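Local structure of geobacter metallireducens SMUG1 (Geobacter metallireducens, 5H9I) at residues L56-M60 / G188-A193; P183-I187 / L233-V238. The protein belongs to the uracil-DNA glycosylase superfamily as a SMUG1-type member with a central parallel sheet, and holds xanthine in a pocket of this model. One frame throughout, in Å; residues are numbered along the deposited sequence.

Contact 1: residues L56-M60 / G188-A193; sequences LFVGM and GVGAFA. With XAN (xanthine), chain B.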
# COMPACT_ATOMS: atom_id res chain seq x y z
N LEU A 56 2.89 -9.36 -7.28
CA LEU A 56 2.86 -8.14 -6.44
C LEU A 56 1.55 -7.42 -6.53
O LEU A 56 1.21 -7.03 -7.65
CB LEU A 56 3.97 -7.22 -6.84
CG LEU A 56 4.05 -5.91 -6.10
CD1 LEU A 56 4.33 -6.11 -4.64
CD2 LEU A 56 5.12 -5.01 -6.68
N PHE A 57 0.81 -7.26 -5.46
CA PHE A 57 -0.35 -6.43 -5.41
C PHE A 57 0.10 -5.03 -5.05
O PHE A 57 0.95 -4.87 -4.15
CB PHE A 57 -1.33 -6.95 -4.34
CG PHE A 57 -2.07 -8.17 -4.69
CD1 PHE A 57 -3.13 -8.21 -5.60
CD2 PHE A 57 -1.67 -9.40 -4.15
CE1 PHE A 57 -3.78 -9.38 -5.89
CE2 PHE A 57 -2.34 -10.56 -4.42
CZ PHE A 57 -3.40 -10.53 -5.32
N VAL A 58 -0.46 -4.01 -5.69
CA VAL A 58 -0.12 -2.64 -5.48
C VAL A 58 -1.38 -1.82 -5.23
O VAL A 58 -2.30 -1.78 -6.04
CB VAL A 58 0.62 -2.02 -6.68
CG1 VAL A 58 0.99 -0.59 -6.49
CG2 VAL A 58 1.79 -2.90 -6.98
N GLY A 59 -1.47 -1.26 -4.01
CA GLY A 59 -2.57 -0.31 -3.69
C GLY A 59 -2.18 1.09 -4.06
O GLY A 59 -1.12 1.32 -4.56
N MET A 60 -3.03 1.99 -3.77
CA MET A 60 -2.82 3.38 -4.11
C MET A 60 -2.12 4.12 -3.00
O MET A 60 -1.03 4.55 -3.16
CB MET A 60 -4.18 4.04 -4.43
CG MET A 60 -4.12 5.55 -4.71
SD MET A 60 -5.81 6.30 -5.16
CE MET A 60 -6.48 6.23 -3.55
N GLY A 188 -2.73 -4.07 -9.85
CA GLY A 188 -3.25 -2.92 -9.19
C GLY A 188 -4.54 -3.26 -8.44
O GLY A 188 -5.44 -3.88 -9.03
N VAL A 189 -4.63 -2.78 -7.23
CA VAL A 189 -5.91 -2.91 -6.48
C VAL A 189 -6.63 -1.57 -6.71
O VAL A 189 -6.31 -0.54 -6.13
CB VAL A 189 -5.67 -3.18 -5.03
CG1 VAL A 189 -7.01 -3.31 -4.28
CG2 VAL A 189 -4.78 -4.40 -4.84
N GLY A 190 -7.58 -1.66 -7.63
CA GLY A 190 -8.30 -0.42 -8.11
C GLY A 190 -7.69 0.14 -9.34
O GLY A 190 -6.55 -0.17 -9.75
N ALA A 191 -8.45 1.00 -9.98
CA ALA A 191 -8.04 1.57 -11.27
C ALA A 191 -6.87 2.50 -11.21
O ALA A 191 -6.07 2.53 -12.16
CB ALA A 191 -9.29 2.36 -11.84
N PHE A 192 -6.78 3.34 -10.17
CA PHE A 192 -5.66 4.28 -10.07
C PHE A 192 -4.34 3.51 -9.95
O PHE A 192 -3.37 3.77 -10.66
CB PHE A 192 -5.79 5.29 -8.96
CG PHE A 192 -4.51 5.97 -8.60
CD1 PHE A 192 -4.16 7.20 -9.18
CD2 PHE A 192 -3.60 5.34 -7.65
CE1 PHE A 192 -2.94 7.79 -8.80
CE2 PHE A 192 -2.46 5.86 -7.25
CZ PHE A 192 -2.11 7.13 -7.83
N ALA A 193 -4.32 2.55 -9.04
CA ALA A 193 -3.10 1.77 -8.89
C ALA A 193 -2.78 1.04 -10.14
O ALA A 193 -1.63 1.01 -10.52
CB ALA A 193 -3.20 0.80 -7.69
N9 XAN B . -7.21 1.03 2.20
C4 XAN B . -6.00 1.00 1.72
N3 XAN B . -4.79 0.72 2.22
C2 XAN B . -3.78 0.79 1.49
O2 XAN B . -2.70 0.59 1.98
N1 XAN B . -3.84 1.06 0.17
C6 XAN B . -4.95 1.32 -0.45
O6 XAN B . -5.01 1.63 -1.64
C5 XAN B . -6.11 1.34 0.33
N7 XAN B . -7.38 1.57 0.05
C8 XAN B . -8.05 1.37 1.18
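V58 and V189 meet where two parallel strands run side by side: the V189 N-H donates to V58 O at 2.8 Å, nearly straight at 171° on the hydrogen. The same oxygen gathers further neighbours. G188 CA offers it a CA-H...O contact of 3.5 Å, and the methyl of A193, at the start of helix 191-201, stands 3.2 Å from it (A193 CB to V58 O), so strand atoms of G188 and V189 and a methyl from the first helical turn gather on one carbonyl. The A193 methyl also packs on the next peptide, with A193 CB 3.8 Å from G59 C. On the F57 side of the strand the packing is lighter, V189 CG2 lying 4.2 Å from F57 CD1. Strand 185-189 passes here through a short turn into helix 191-201, with G190 at the N-cap position, within the central parallel sheet of the uracil-DNA glycosylase fold. Past the sheet the contact becomes partly exposed, carried by M60 and F192, whose side chains cross at about a right angle. M60 is extended through chi2 and then bends at chi3 (73°); its sulfur makes an oblique Met-aromatic contact, with SD 4.0 Å from the centroid of the F192 ring. At this end the backbone also turns to the ligand: M60 N donates to O6 of xanthine at 2.9 Å and G59 CA lies 3.7 Å from the same O6, while N139, F74, E111 and H213 also hydrogen-bond xanthine.

Contact 2: residues P183-I187 / L233-V238; sequences PRVVI and LAELGV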
# COMPACT_ATOMS: atom_id res chain seq x y z
N PRO A 183 8.52 -10.26 -9.77
CA PRO A 183 7.28 -10.93 -10.02
C PRO A 183 7.00 -11.14 -11.52
O PRO A 183 7.54 -10.36 -12.32
CB PRO A 183 6.23 -9.90 -9.49
CG PRO A 183 6.96 -8.58 -9.65
CD PRO A 183 8.41 -8.84 -9.37
N ARG A 184 6.18 -12.11 -11.84
CA ARG A 184 5.65 -12.32 -13.15
C ARG A 184 4.46 -11.38 -13.44
O ARG A 184 4.29 -11.02 -14.53
CB ARG A 184 5.25 -13.81 -13.25
CG ARG A 184 4.56 -14.32 -14.48
CD ARG A 184 4.14 -15.80 -14.36
NE ARG A 184 3.08 -16.09 -13.38
CZ ARG A 184 1.77 -15.98 -13.58
NH1 ARG A 184 1.28 -15.55 -14.74
NH2 ARG A 184 0.96 -16.28 -12.62
N VAL A 185 3.67 -11.03 -12.42
CA VAL A 185 2.47 -10.26 -12.58
C VAL A 185 2.38 -9.20 -11.46
O VAL A 185 2.72 -9.56 -10.32
CB VAL A 185 1.21 -11.15 -12.51
CG1 VAL A 185 -0.02 -10.41 -12.86
CG2 VAL A 185 1.36 -12.37 -13.39
N VAL A 186 2.01 -8.01 -11.85
CA VAL A 186 1.77 -6.91 -10.91
C VAL A 186 0.34 -6.56 -11.02
O VAL A 186 -0.17 -6.30 -12.14
CB VAL A 186 2.68 -5.75 -11.18
CG1 VAL A 186 2.39 -4.56 -10.35
CG2 VAL A 186 4.17 -6.18 -11.06
N ILE A 187 -0.39 -6.50 -9.92
CA ILE A 187 -1.83 -6.33 -9.94
C ILE A 187 -2.14 -5.05 -9.18
O ILE A 187 -1.93 -5.03 -7.94
CB ILE A 187 -2.54 -7.53 -9.26
CG1 ILE A 187 -2.15 -8.85 -9.92
CG2 ILE A 187 -4.04 -7.30 -9.18
CD1 ILE A 187 -2.67 -10.10 -9.38
N LEU A 233 -8.59 -12.59 -10.92
CA LEU A 233 -7.32 -13.29 -10.90
C LEU A 233 -7.19 -14.48 -11.81
O LEU A 233 -6.17 -14.68 -12.39
CB LEU A 233 -6.99 -13.68 -9.44
CG LEU A 233 -6.71 -12.49 -8.45
CD1 LEU A 233 -6.89 -12.93 -7.00
CD2 LEU A 233 -5.40 -11.80 -8.73
N ALA A 234 -8.23 -15.27 -11.85
CA ALA A 234 -8.24 -16.41 -12.73
C ALA A 234 -8.13 -15.98 -14.18
O ALA A 234 -7.37 -16.58 -14.95
CB ALA A 234 -9.51 -17.19 -12.47
N GLU A 235 -8.82 -14.91 -14.54
CA GLU A 235 -8.71 -14.37 -15.91
C GLU A 235 -7.36 -13.84 -16.23
O GLU A 235 -6.93 -13.97 -17.35
CB GLU A 235 -9.67 -13.20 -16.15
CG GLU A 235 -11.09 -13.48 -16.02
CD GLU A 235 -11.89 -12.17 -16.00
OE1 GLU A 235 -11.31 -11.07 -16.26
OE2 GLU A 235 -13.08 -12.26 -15.68
N LEU A 236 -6.57 -13.39 -15.25
CA LEU A 236 -5.21 -13.03 -15.35
C LEU A 236 -4.20 -14.19 -15.34
O LEU A 236 -2.99 -13.97 -15.42
CB LEU A 236 -4.77 -12.06 -14.20
CG LEU A 236 -4.86 -10.54 -14.31
CD1 LEU A 236 -6.25 -10.16 -14.73
CD2 LEU A 236 -4.59 -9.91 -12.96
N GLY A 237 -4.65 -15.40 -15.03
CA GLY A 237 -3.68 -16.51 -14.88
C GLY A 237 -3.03 -16.66 -13.56
O GLY A 237 -2.04 -17.28 -13.44
N VAL A 238 -3.64 -16.07 -12.53
CA VAL A 238 -3.04 -16.06 -11.21
C VAL A 238 -3.74 -17.00 -10.25
O VAL A 238 -4.86 -16.85 -10.00
CB VAL A 238 -3.03 -14.64 -10.60
CG1 VAL A 238 -2.50 -14.68 -9.19
CG2 VAL A 238 -2.23 -13.68 -11.45
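I187 carries the apolar part of this contact, reaching L233, L236 and V238 with the end of its side chain. With chi1 at -57°, CG1 lies anti to the carbonyl carbon, and its extended chain brings I187 CD1 to 3.3 Å from L233 CD2, tighter than usual van der Waals packing; these two side chains cross at about a right angle. L236 CD2 flanks the same chain, 4.0 Å from I187 CG1. V238 CG2 bridges the strand residues, 4.2 Å from both I187 CD1 and V185 CG1. The partners come from the C-terminal end of helix 219-235, which closes in a Schellman motif: G237 has positive phi (85°), V238 N bonds to L233 O at 2.9 Å and G237 N to A234 O at 3.0 Å. The one hydrogen bond between the segments is on the exposed side. There R184 bends at chi3 and its NH2 donates to G237 O over 3.3 Å, a long bond whose donor stands above the carbonyl plane, 45° out of it, rather than on a lone pair. V185 CG2 lies 3.4 Å above the plane of the same guanidinium, offset toward the edge of the group. I187 and V238 both also touch V55 of strand 55-59, the neighbour in the sheet.

Overall arrangement
Contacts 1 and 2 share strand 185-189 and follow one another along it, their centres about 13 Å apart. Contact 1 is the more central, about 8 Å from the centre of the chain and mostly buried; contact 2 lies about 18 Å out and is only partly buried. The segments 56-60 and 183-187 are themselves paired in the parallel sheet, with L56 O and I187 N 2.8 Å apart and V58 N and I187 O 2.9 Å apart, both probable hydrogen bonds. Chemistry follows place: strand pairing, a Met-aromatic contact and a direct bond from M60 N to xanthine, with G59 also lining the pocket, in 56-60/188-193; branched aliphatic packing with a peripheral arginine in 183-187/233-238.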